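Local coordinates for glucose-1-phosphate thymidylyltransferase (Bacillus anthracis, PDB 4ECM), which catalyses the transfer of a thymidylyl group from dTTP to glucose-1-phosphate, giving dTDP-glucose and pyrophosphate, the first step toward dTDP-L-rhamnose, at residues Gly83-Phe88 / Phe99-Gln104; Gly27-Gly32 / Pro56-Ala61; Lys64-Asp69 / Phe95-Thr100. All coordinates share one frame; numbering follows the deposited sequence.

Contacts 1 and 2 set helices 82-89 and 57-67 on strands of one mixed beta-sheet inside the nucleotidyl transferase region; contact 3 sets the end of helix 57-67 on the loop leading into strand 98-103. Contact 2 closes before either of the others opens; contacts 1 and 3 end on the same strand, 98-103, and share Phe99 and Thr100. Contacts 2 and 3 both use helix 57-67, their centres about 11 Å apart. The centre of contact 1 lies about 10 Å from that of contact 2, which it meets through Phe88 and Pro56, and about 15 Å from that of contact 3. Gln104 and Gly32, following the packed parts of strands 98-103 and 25-30, both bond the thymine, tying the packing to the nucleotide site.

Contact 1. Residues Gly83-Phe88 / Phe99-Gln104; sequences GDVVSF and FTYRVQ. With DAU (2'deoxy-thymidine-5'-diphospho-alpha-D-glucose), chain B.
Tyr101 of strand 98-103 lays its ring under Val86 of helix 82-89, within the beta-alpha-beta unit formed by strand 72-77, this helix and strand 98-103, part of the Rossmann-like core of the nucleotidyltransferase. The bond from CA to CB of Tyr101 points at the helix, and CG stands anti to the carbonyl carbon (chi1 -57°). From CG outward, every ring atom lies near Val86 CG2, a methyl seated over the centre of one face: a CH-pi contact of 3.6 Å from CG2 to the ring centroid, 12° off the normal. CE1 also meets Val85 CG1 at 4.3 Å, coming in obliquely. At the tip, OH lies 4.1 Å from Val86 CA and is hydrogen-bonded to Gly90 O, so the polar end of this buried ring is satisfied just beyond the helix. Val103 of the second subunit packs on Val86. Farther along the same segment, the extended Gln104 side chain turns its amide to the thymine of dTDP-glucose. Its NE2, bonded to Gln112 OE1 and Gly109 O, reaches O41 only weakly at 3.2 Å, which helps turn OE1 to the ligand's N31; N31 donates to OE1 at 2.7 Å, with a nearly straight N-H...O angle of 169°.

Contact 2. Residues Gly27-Gly32 / Pro56-Ala61; sequences GIILAG and PMIYHA. With DAU (2'deoxy-thymidine-5'-diphospho-alpha-D-glucose), chain B.
Gly32 N donates to O21 of the thymine of dTDP-glucose at 2.9 Å, with an N-H...O angle of 144°, just beyond the residues that pack strand 25-30 on helix 57-67. Ala31 CB and Ile29 point to the helix, whereas Leu30, between them, points away from it and brings its CB to 3.5 Å from the same O21. On the helix side, Ile58 and Ala61, one turn apart, receive the two strand residues. Ile29 lies along Ala61: its CD1 comes to 3.7 Å from Ala61 CB, and its CG1 and CG2 both lie 4.0 Å from that methyl. The same CG2 also touches Ile58 CG1 at 4.1 Å. Ile58 reaches farther along the strand because its CG1 is anti to the backbone N (chi1 -161°) and its chain runs on extended, putting CD1 3.9 Å from Ala31 CB. Ala31 O is hydrogen-bonded to Thr77 OG1, and Gly32 also touches the bound pyrophosphate. The interface between helix and strand is thus entirely apolar and buried, while the N-H of Gly32 is turned to the thymine; a backbone N-H reading O21, together with Gln104 at N31, is consistent with recognition of the pyrimidine base.

Contact 3. Residues Lys64-Asp69 / Phe95-Thr100; sequences KLKQCD and FGVSFT
The last turn of helix 57-67 faces the loop that leads into strand 98-103, the backbones coming closest at Lys66 and Val97, whose CA atoms are 6.8 Å apart. Lys66 carries the contact from the helix side. Its CG is anti to the backbone N (chi1 -177°) and the rest of the chain is fully extended, which lays the methylene groups alongside the loop. CB and CG both meet Val97 CG1 at 4.0 Å, the two side chains crossing at a slant. Farther out, CD and CE both lie beside Phe95 O, at 3.2 and 3.1 Å, with Gly96 CA farther off at 4.4 Å from CE. Gly96 has positive phi, and the lysine chain passes by its CA. At the tip, Lys66 NZ makes a weak and doubtful hydrogen bond to Phe95 O, since the place of NZ is not sure. Val97 turns its other methyl, CG2, over a face of the Phe99 ring, offset toward the rim and 3.4 Å above the plane, and so joins the lysine stem to the aromatic side chain that follows on the strand. The helix stops here in a Schellman motif: Asp69, with positive phi, is the C-prime residue, its N bonded to Lys66 O, while Ile70 N reaches back to Leu65 O. Asp69 OD1 forms a salt bridge with Arg140 of helix 140-147. Around the contact, Leu65 packs on Val127 and Ile129 of strand 125-130, Val97 rests on Ile73 of strand 72-77, and the Phe95 ring meets Tyr59, from the first turn of helix 57-67, edge-to-face.

Contact 1. Residues Gly83-Phe88 / Phe99-Gln104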
loop_
_atom_site.group_PDB
_atom_site.type_symbol
_atom_site.label_atom_id
_atom_site.label_comp_id
_atom_site.label_asym_id
_atom_site.label_seq_id
_atom_site.Cartn_x
_atom_site.Cartn_y
_atom_site.Cartn_z
ATOM N N GLY A 83 -0.202 -6.326 4.172
ATOM C CA GLY A 83 -0.236 -4.908 4.513
ATOM C C GLY A 83 -1.616 -4.456 4.962
ATOM O O GLY A 83 -1.779 -3.838 6.013
ATOM N N ASP A 84 -2.616 -4.782 4.163
ATOM C CA ASP A 84 -3.992 -4.377 4.450
ATOM C C ASP A 84 -4.563 -5.110 5.644
ATOM O O ASP A 84 -5.246 -4.515 6.453
ATOM C CB ASP A 84 -4.872 -4.574 3.224
ATOM C CG ASP A 84 -4.617 -3.532 2.137
ATOM O OD1 ASP A 84 -4.009 -2.464 2.415
ATOM O OD2 ASP A 84 -5.059 -3.774 1.000
ATOM N N VAL A 85 -4.252 -6.393 5.774
ATOM C CA VAL A 85 -4.743 -7.160 6.899
ATOM C C VAL A 85 -4.188 -6.571 8.187
ATOM O O VAL A 85 -4.929 -6.328 9.149
ATOM C CB VAL A 85 -4.388 -8.649 6.771
ATOM C CG1 VAL A 85 -4.772 -9.401 8.040
ATOM C CG2 VAL A 85 -5.073 -9.255 5.521
ATOM N N VAL A 86 -2.889 -6.307 8.200
ATOM C CA VAL A 86 -2.257 -5.721 9.375
ATOM C C VAL A 86 -2.772 -4.301 9.641
ATOM O O VAL A 86 -2.940 -3.917 10.797
ATOM C CB VAL A 86 -0.729 -5.771 9.262
ATOM C CG1 VAL A 86 -0.081 -4.985 10.388
ATOM C CG2 VAL A 86 -0.261 -7.245 9.275
ATOM N N SER A 87 -3.050 -3.521 8.587
ATOM C CA SER A 87 -3.579 -2.183 8.805
ATOM C C SER A 87 -4.889 -2.259 9.547
ATOM O O SER A 87 -5.191 -1.378 10.338
ATOM C CB SER A 87 -3.761 -1.402 7.509
ATOM O OG SER A 87 -2.512 -1.194 6.875
ATOM N N PHE A 88 -5.697 -3.280 9.275
ATOM C CA PHE A 88 -6.956 -3.447 10.039
ATOM C C PHE A 88 -6.751 -3.970 11.450
ATOM O O PHE A 88 -7.344 -3.453 12.407
ATOM C CB PHE A 88 -7.905 -4.453 9.383
ATOM C CG PHE A 88 -8.896 -3.857 8.445
ATOM C CD1 PHE A 88 -10.049 -3.248 8.943
ATOM C CD2 PHE A 88 -8.732 -3.964 7.065
ATOM C CE1 PHE A 88 -11.009 -2.707 8.070
ATOM C CE2 PHE A 88 -9.691 -3.431 6.180
ATOM C CZ PHE A 88 -10.827 -2.800 6.682
ATOM N N PHE A 99 -1.959 -10.539 18.249
ATOM C CA PHE A 99 -1.746 -11.155 16.942
ATOM C C PHE A 99 -0.297 -11.429 16.590
ATOM O O PHE A 99 0.604 -10.678 16.949
ATOM C CB PHE A 99 -2.326 -10.278 15.805
ATOM C CG PHE A 99 -3.832 -10.130 15.838
ATOM C CD1 PHE A 99 -4.652 -11.245 15.793
ATOM C CD2 PHE A 99 -4.421 -8.876 15.848
ATOM C CE1 PHE A 99 -6.026 -11.118 15.815
ATOM C CE2 PHE A 99 -5.802 -8.732 15.866
ATOM C CZ PHE A 99 -6.607 -9.850 15.843
ATOM N N THR A 100 -0.097 -12.500 15.839
ATOM C CA THR A 100 1.207 -12.873 15.294
ATOM C C THR A 100 0.899 -13.233 13.837
ATOM O O THR A 100 -0.111 -13.896 13.569
ATOM C CB THR A 100 1.825 -14.050 16.074
ATOM O OG1 THR A 100 2.015 -13.659 17.442
ATOM C CG2 THR A 100 3.190 -14.479 15.481
ATOM N N TYR A 101 1.743 -12.799 12.898
ATOM C CA TYR A 101 1.485 -13.014 11.483
ATOM C C TYR A 101 2.530 -13.833 10.735
ATOM O O TYR A 101 3.737 -13.689 10.959
ATOM C CB TYR A 101 1.401 -11.648 10.765
ATOM C CG TYR A 101 0.349 -10.689 11.307
ATOM C CD1 TYR A 101 -0.929 -10.635 10.758
ATOM C CD2 TYR A 101 0.655 -9.799 12.330
ATOM C CE1 TYR A 101 -1.913 -9.723 11.256
ATOM C CE2 TYR A 101 -0.311 -8.891 12.832
ATOM C CZ TYR A 101 -1.586 -8.863 12.284
ATOM O OH TYR A 101 -2.510 -7.976 12.768
ATOM N N ARG A 102 2.057 -14.653 9.805
ATOM C CA ARG A 102 2.940 -15.410 8.913
ATOM C C ARG A 102 2.388 -15.433 7.490
ATOM O O ARG A 102 1.188 -15.441 7.291
ATOM C CB ARG A 102 3.164 -16.823 9.397
ATOM C CG ARG A 102 3.774 -16.895 10.779
ATOM C CD ARG A 102 4.507 -18.203 10.923
ATOM N NE ARG A 102 5.796 -18.160 10.239
ATOM C CZ ARG A 102 6.440 -19.221 9.771
ATOM N NH1 ARG A 102 5.887 -20.436 9.824
ATOM N NH2 ARG A 102 7.625 -19.059 9.190
ATOM N N VAL A 103 3.298 -15.463 6.523
ATOM C CA VAL A 103 2.979 -15.449 5.111
ATOM C C VAL A 103 2.904 -16.839 4.480
ATOM O O VAL A 103 3.792 -17.663 4.666
ATOM C CB VAL A 103 4.068 -14.642 4.323
ATOM C CG1 VAL A 103 3.862 -14.752 2.787
ATOM C CG2 VAL A 103 4.098 -13.186 4.784
ATOM N N GLN A 104 1.831 -17.074 3.723
ATOM C CA GLN A 104 1.663 -18.292 2.953
ATOM C C GLN A 104 2.009 -17.872 1.527
ATOM O O GLN A 104 1.309 -17.067 0.929
ATOM C CB GLN A 104 0.237 -18.827 3.047
ATOM C CG GLN A 104 0.081 -20.163 2.360
ATOM C CD GLN A 104 -1.319 -20.715 2.420
ATOM O OE1 GLN A 104 -2.290 -19.988 2.686
ATOM N NE2 GLN A 104 -1.443 -22.028 2.162
HETATM O O6 DAU B . -16.305 -23.525 4.035
HETATM C C6 DAU B . -16.236 -24.863 4.531
HETATM C C5 DAU B . -15.384 -25.711 3.598
HETATM O O5 DAU B . -14.114 -25.076 3.485
HETATM C C4 DAU B . -15.232 -27.146 4.114
HETATM O O4 DAU B . -16.490 -27.810 4.145
HETATM C C3 DAU B . -14.270 -27.968 3.261
HETATM O O3 DAU B . -14.085 -29.259 3.881
HETATM C C2 DAU B . -12.943 -27.206 3.163
HETATM O O2 DAU B . -12.026 -27.878 2.280
HETATM C C1 DAU B . -13.163 -25.779 2.677
HETATM O O1 DAU B . -13.607 -25.813 1.326
HETATM P P2 DAU B . -13.413 -24.534 0.359
HETATM O O3P DAU B . -14.424 -23.460 0.682
HETATM O O4P DAU B . -13.278 -25.070 -1.039
HETATM O OPP DAU B . -11.984 -23.955 0.849
HETATM P P DAU B . -11.327 -22.637 0.204
HETATM O O1P DAU B . -12.427 -21.689 -0.213
HETATM O O2P DAU B . -10.292 -23.070 -0.770
HETATM O "O5'" DAU B . -10.594 -21.960 1.471
HETATM C "C5'" DAU B . -11.377 -21.376 2.491
HETATM C "C4'" DAU B . -10.606 -20.421 3.403
HETATM O "O4'" DAU B . -9.312 -20.890 3.779
HETATM C "C3'" DAU B . -10.443 -19.037 2.814
HETATM O "O3'" DAU B . -10.971 -18.141 3.796
HETATM C "C2'" DAU B . -8.958 -18.831 2.640
HETATM C "C1'" DAU B . -8.327 -19.916 3.501
HETATM N N11 DAU B . -7.249 -20.697 2.872
HETATM C C61 DAU B . -7.543 -21.398 1.674
HETATM C C51 DAU B . -6.528 -21.861 0.861
HETATM C C5A DAU B . -6.855 -22.701 -0.356
HETATM C C21 DAU B . -5.918 -20.299 3.098
HETATM O O21 DAU B . -5.651 -19.570 4.192
HETATM N N31 DAU B . -4.896 -20.739 2.324
HETATM C C41 DAU B . -5.135 -21.492 1.219
HETATM O O41 DAU B . -4.106 -21.906 0.446
#

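Contact 2. Residues Gly27-Gly32 / Pro56-Ala61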
loop_
_atom_site.group_PDB
_atom_site.type_symbol
_atom_site.label_atom_id
_atom_site.label_comp_id
_atom_site.label_asym_id
_atom_site.label_seq_id
_atom_site.Cartn_x
_atom_site.Cartn_y
_atom_site.Cartn_z
ATOM N N GLY A 27 -5.506 -19.563 19.010
ATOM C CA GLY A 27 -6.414 -19.301 17.897
ATOM C C GLY A 27 -5.656 -19.127 16.576
ATOM O O GLY A 27 -4.559 -18.567 16.546
ATOM N N ILE A 28 -6.249 -19.612 15.488
ATOM C CA ILE A 28 -5.672 -19.512 14.156
ATOM C C ILE A 28 -6.745 -19.084 13.164
ATOM O O ILE A 28 -7.803 -19.693 13.101
ATOM C CB ILE A 28 -5.090 -20.858 13.709
ATOM C CG1 ILE A 28 -3.965 -21.295 14.675
ATOM C CG2 ILE A 28 -4.569 -20.770 12.282
ATOM C CD1 ILE A 28 -3.468 -22.708 14.461
ATOM N N ILE A 29 -6.498 -18.004 12.424
ATOM C CA ILE A 29 -7.435 -17.570 11.385
ATOM C C ILE A 29 -6.688 -17.692 10.065
ATOM O O ILE A 29 -5.636 -17.074 9.882
ATOM C CB ILE A 29 -7.927 -16.114 11.546
ATOM C CG1 ILE A 29 -8.571 -15.893 12.908
ATOM C CG2 ILE A 29 -8.955 -15.775 10.433
ATOM C CD1 ILE A 29 -8.997 -14.450 13.164
ATOM N N LEU A 30 -7.217 -18.507 9.164
ATOM C CA LEU A 30 -6.608 -18.730 7.862
ATOM C C LEU A 30 -7.272 -17.769 6.900
ATOM O O LEU A 30 -8.453 -17.917 6.567
ATOM C CB LEU A 30 -6.766 -20.198 7.431
ATOM C CG LEU A 30 -6.106 -21.200 8.387
ATOM C CD1 LEU A 30 -6.188 -22.617 7.825
ATOM C CD2 LEU A 30 -4.624 -20.825 8.687
ATOM N N ALA A 31 -6.512 -16.768 6.465
ATOM C CA ALA A 31 -7.056 -15.720 5.622
ATOM C C ALA A 31 -6.316 -15.574 4.308
ATOM O O ALA A 31 -6.263 -14.489 3.743
ATOM C CB ALA A 31 -7.069 -14.388 6.393
ATOM N N GLY A 32 -5.777 -16.681 3.802
ATOM C CA GLY A 32 -5.043 -16.684 2.538
ATOM C C GLY A 32 -5.944 -16.921 1.341
ATOM O O GLY A 32 -7.104 -16.510 1.324
ATOM N N PRO A 56 -15.430 -5.679 8.464
ATOM C CA PRO A 56 -14.692 -6.488 7.508
ATOM C C PRO A 56 -14.871 -7.943 7.896
ATOM O O PRO A 56 -14.927 -8.249 9.079
ATOM C CB PRO A 56 -13.244 -6.082 7.728
ATOM C CG PRO A 56 -13.278 -4.849 8.462
ATOM C CD PRO A 56 -14.568 -4.742 9.184
ATOM N N MET A 57 -14.952 -8.822 6.913
ATOM C CA MET A 57 -15.193 -10.239 7.141
ATOM C C MET A 57 -14.346 -10.845 8.264
ATOM O O MET A 57 -14.858 -11.587 9.086
ATOM C CB MET A 57 -14.940 -10.999 5.837
ATOM C CG MET A 57 -15.194 -12.505 5.875
ATOM S SD MET A 57 -14.767 -13.327 4.308
ATOM C CE MET A 57 -15.721 -12.386 3.075
ATOM N N ILE A 58 -13.062 -10.507 8.306
ATOM C CA ILE A 58 -12.147 -11.119 9.277
ATOM C C ILE A 58 -12.442 -10.765 10.733
ATOM O O ILE A 58 -12.071 -11.523 11.637
ATOM C CB ILE A 58 -10.660 -10.850 8.895
ATOM C CG1 ILE A 58 -9.725 -11.840 9.602
ATOM C CG2 ILE A 58 -10.273 -9.402 9.128
ATOM C CD1 ILE A 58 -8.319 -11.779 9.077
ATOM N N TYR A 59 -13.115 -9.634 10.972
ATOM C CA TYR A 59 -13.454 -9.242 12.343
ATOM C C TYR A 59 -14.331 -10.284 13.016
ATOM O O TYR A 59 -14.257 -10.455 14.221
ATOM C CB TYR A 59 -14.192 -7.902 12.397
ATOM C CG TYR A 59 -13.336 -6.653 12.433
ATOM C CD1 TYR A 59 -12.083 -6.611 11.838
ATOM C CD2 TYR A 59 -13.832 -5.472 12.994
ATOM C CE1 TYR A 59 -11.320 -5.443 11.848
ATOM C CE2 TYR A 59 -13.078 -4.303 13.002
ATOM C CZ TYR A 59 -11.827 -4.299 12.422
ATOM O OH TYR A 59 -11.076 -3.155 12.438
ATOM N N HIS A 60 -15.169 -10.956 12.243
ATOM C CA HIS A 60 -16.080 -11.954 12.801
ATOM C C HIS A 60 -15.306 -13.098 13.459
ATOM O O HIS A 60 -15.637 -13.499 14.563
ATOM C CB HIS A 60 -17.058 -12.482 11.741
ATOM C CG HIS A 60 -17.995 -11.438 11.222
ATOM N ND1 HIS A 60 -19.279 -11.287 11.696
ATOM C CD2 HIS A 60 -17.812 -10.450 10.311
ATOM C CE1 HIS A 60 -19.860 -10.272 11.077
ATOM N NE2 HIS A 60 -18.988 -9.737 10.239
ATOM N N ALA A 61 -14.259 -13.572 12.793
ATOM C CA ALA A 61 -13.447 -14.665 13.306
ATOM C C ALA A 61 -12.700 -14.239 14.568
ATOM O O ALA A 61 -12.606 -15.001 15.552
ATOM C CB ALA A 61 -12.489 -15.146 12.236
HETATM O O6 DAU B . -16.305 -23.525 4.035
HETATM C C6 DAU B . -16.236 -24.863 4.531
HETATM C C5 DAU B . -15.384 -25.711 3.598
HETATM O O5 DAU B . -14.114 -25.076 3.485
HETATM C C4 DAU B . -15.232 -27.146 4.114
HETATM O O4 DAU B . -16.490 -27.810 4.145
HETATM C C3 DAU B . -14.270 -27.968 3.261
HETATM O O3 DAU B . -14.085 -29.259 3.881
HETATM C C2 DAU B . -12.943 -27.206 3.163
HETATM O O2 DAU B . -12.026 -27.878 2.280
HETATM C C1 DAU B . -13.163 -25.779 2.677
HETATM O O1 DAU B . -13.607 -25.813 1.326
HETATM P P2 DAU B . -13.413 -24.534 0.359
HETATM O O3P DAU B . -14.424 -23.460 0.682
HETATM O O4P DAU B . -13.278 -25.070 -1.039
HETATM O OPP DAU B . -11.984 -23.955 0.849
HETATM P P DAU B . -11.327 -22.637 0.204
HETATM O O1P DAU B . -12.427 -21.689 -0.213
HETATM O O2P DAU B . -10.292 -23.070 -0.770
HETATM O "O5'" DAU B . -10.594 -21.960 1.471
HETATM C "C5'" DAU B . -11.377 -21.376 2.491
HETATM C "C4'" DAU B . -10.606 -20.421 3.403
HETATM O "O4'" DAU B . -9.312 -20.890 3.779
HETATM C "C3'" DAU B . -10.443 -19.037 2.814
HETATM O "O3'" DAU B . -10.971 -18.141 3.796
HETATM C "C2'" DAU B . -8.958 -18.831 2.640
HETATM C "C1'" DAU B . -8.327 -19.916 3.501
HETATM N N11 DAU B . -7.249 -20.697 2.872
HETATM C C61 DAU B . -7.543 -21.398 1.674
HETATM C C51 DAU B . -6.528 -21.861 0.861
HETATM C C5A DAU B . -6.855 -22.701 -0.356
HETATM C C21 DAU B . -5.918 -20.299 3.098
HETATM O O21 DAU B . -5.651 -19.570 4.192
HETATM N N31 DAU B . -4.896 -20.739 2.324
HETATM C C41 DAU B . -5.135 -21.492 1.219
HETATM O O41 DAU B . -4.106 -21.906 0.446
#

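Contact 3. Residues Lys64-Asp69 / Phe95-Thr100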
loop_
_atom_site.group_PDB
_atom_site.type_symbol
_atom_site.label_atom_id
_atom_site.label_comp_id
_atom_site.label_asym_id
_atom_site.label_seq_id
_atom_site.Cartn_x
_atom_site.Cartn_y
_atom_site.Cartn_z
ATOM N N LYS A 64 -15.185 -14.141 17.437
ATOM C CA LYS A 64 -15.530 -15.493 17.875
ATOM C C LYS A 64 -14.494 -16.036 18.855
ATOM O O LYS A 64 -14.840 -16.623 19.877
ATOM C CB LYS A 64 -15.626 -16.469 16.699
ATOM C CG LYS A 64 -16.818 -16.310 15.809
ATOM C CD LYS A 64 -18.140 -16.619 16.529
ATOM C CE LYS A 64 -19.298 -16.401 15.573
ATOM N NZ LYS A 64 -20.599 -16.404 16.236
ATOM N N LEU A 65 -13.222 -15.860 18.518
ATOM C CA LEU A 65 -12.133 -16.338 19.365
ATOM C C LEU A 65 -12.054 -15.520 20.659
ATOM O O LEU A 65 -11.960 -16.072 21.760
ATOM C CB LEU A 65 -10.811 -16.311 18.596
ATOM C CG LEU A 65 -10.713 -17.296 17.424
ATOM C CD1 LEU A 65 -9.551 -16.956 16.490
ATOM C CD2 LEU A 65 -10.625 -18.756 17.930
ATOM N N LYS A 66 -12.137 -14.210 20.539
ATOM C CA LYS A 66 -12.065 -13.369 21.718
ATOM C C LYS A 66 -13.155 -13.731 22.734
ATOM O O LYS A 66 -12.883 -13.813 23.930
ATOM C CB LYS A 66 -12.216 -11.902 21.373
ATOM C CG LYS A 66 -12.061 -11.012 22.610
ATOM C CD LYS A 66 -12.469 -9.609 22.332
ATOM C CE LYS A 66 -12.270 -8.728 23.565
ATOM N NZ LYS A 66 -12.733 -7.339 23.302
ATOM N N GLN A 67 -14.379 -13.931 22.246
ATOM C CA GLN A 67 -15.501 -14.303 23.104
ATOM C C GLN A 67 -15.247 -15.572 23.893
ATOM O O GLN A 67 -15.850 -15.761 24.945
ATOM C CB GLN A 67 -16.795 -14.442 22.308
ATOM C CG GLN A 67 -17.390 -13.112 21.850
ATOM C CD GLN A 67 -17.739 -12.173 23.015
ATOM O OE1 GLN A 67 -16.891 -11.395 23.496
ATOM N NE2 GLN A 67 -19.005 -12.211 23.436
ATOM N N CYS A 68 -14.376 -16.428 23.384
ATOM C CA CYS A 68 -14.024 -17.643 24.078
ATOM C C CYS A 68 -12.737 -17.467 24.930
ATOM O O CYS A 68 -12.165 -18.435 25.420
ATOM C CB CYS A 68 -13.818 -18.753 23.064
ATOM S SG CYS A 68 -13.996 -20.306 23.835
ATOM N N ASP A 69 -12.297 -16.225 25.109
ATOM C CA ASP A 69 -11.076 -15.924 25.876
ATOM C C ASP A 69 -9.825 -16.524 25.201
ATOM O O ASP A 69 -8.849 -16.842 25.859
ATOM C CB ASP A 69 -11.191 -16.354 27.356
ATOM C CG ASP A 69 -12.267 -15.578 28.096
ATOM O OD1 ASP A 69 -13.037 -16.188 28.875
ATOM O OD2 ASP A 69 -12.360 -14.353 27.865
ATOM N N PHE A 95 -8.434 -4.631 20.141
ATOM C CA PHE A 95 -9.507 -5.633 20.270
ATOM C C PHE A 95 -9.374 -6.505 21.510
ATOM O O PHE A 95 -10.126 -7.455 21.679
ATOM C CB PHE A 95 -9.504 -6.570 19.054
ATOM C CG PHE A 95 -9.507 -5.861 17.738
ATOM C CD1 PHE A 95 -10.659 -5.258 17.259
ATOM C CD2 PHE A 95 -8.369 -5.807 16.962
ATOM C CE1 PHE A 95 -10.667 -4.594 16.028
ATOM C CE2 PHE A 95 -8.371 -5.145 15.744
ATOM C CZ PHE A 95 -9.529 -4.538 15.278
ATOM N N GLY A 96 -8.432 -6.207 22.385
ATOM C CA GLY A 96 -8.218 -7.062 23.545
ATOM C C GLY A 96 -7.591 -8.423 23.214
ATOM O O GLY A 96 -7.713 -9.371 23.992
ATOM N N VAL A 97 -6.927 -8.543 22.059
ATOM C CA VAL A 97 -6.250 -9.796 21.705
ATOM C C VAL A 97 -4.790 -9.529 21.353
ATOM O O VAL A 97 -4.299 -8.419 21.487
ATOM C CB VAL A 97 -6.943 -10.553 20.566
ATOM C CG1 VAL A 97 -8.355 -10.956 20.979
ATOM C CG2 VAL A 97 -6.938 -9.710 19.273
ATOM N N SER A 98 -4.102 -10.559 20.893
ATOM C CA SER A 98 -2.704 -10.453 20.588
ATOM C C SER A 98 -2.438 -11.231 19.292
ATOM O O SER A 98 -2.693 -12.436 19.239
ATOM C CB SER A 98 -1.953 -11.019 21.780
ATOM O OG SER A 98 -0.588 -10.822 21.666
ATOM N N PHE A 99 -1.959 -10.539 18.249
ATOM C CA PHE A 99 -1.746 -11.155 16.942
ATOM C C PHE A 99 -0.297 -11.429 16.590
ATOM O O PHE A 99 0.604 -10.678 16.949
ATOM C CB PHE A 99 -2.326 -10.278 15.805
ATOM C CG PHE A 99 -3.832 -10.130 15.838
ATOM C CD1 PHE A 99 -4.652 -11.245 15.793
ATOM C CD2 PHE A 99 -4.421 -8.876 15.848
ATOM C CE1 PHE A 99 -6.026 -11.118 15.815
ATOM C CE2 PHE A 99 -5.802 -8.732 15.866
ATOM C CZ PHE A 99 -6.607 -9.850 15.843
ATOM N N THR A 100 -0.097 -12.500 15.839
ATOM C CA THR A 100 1.207 -12.873 15.294
ATOM C C THR A 100 0.899 -13.233 13.837
ATOM O O THR A 100 -0.111 -13.896 13.569
ATOM C CB THR A 100 1.825 -14.050 16.074
ATOM O OG1 THR A 100 2.015 -13.659 17.442
ATOM C CG2 THR A 100 3.190 -14.479 15.481
#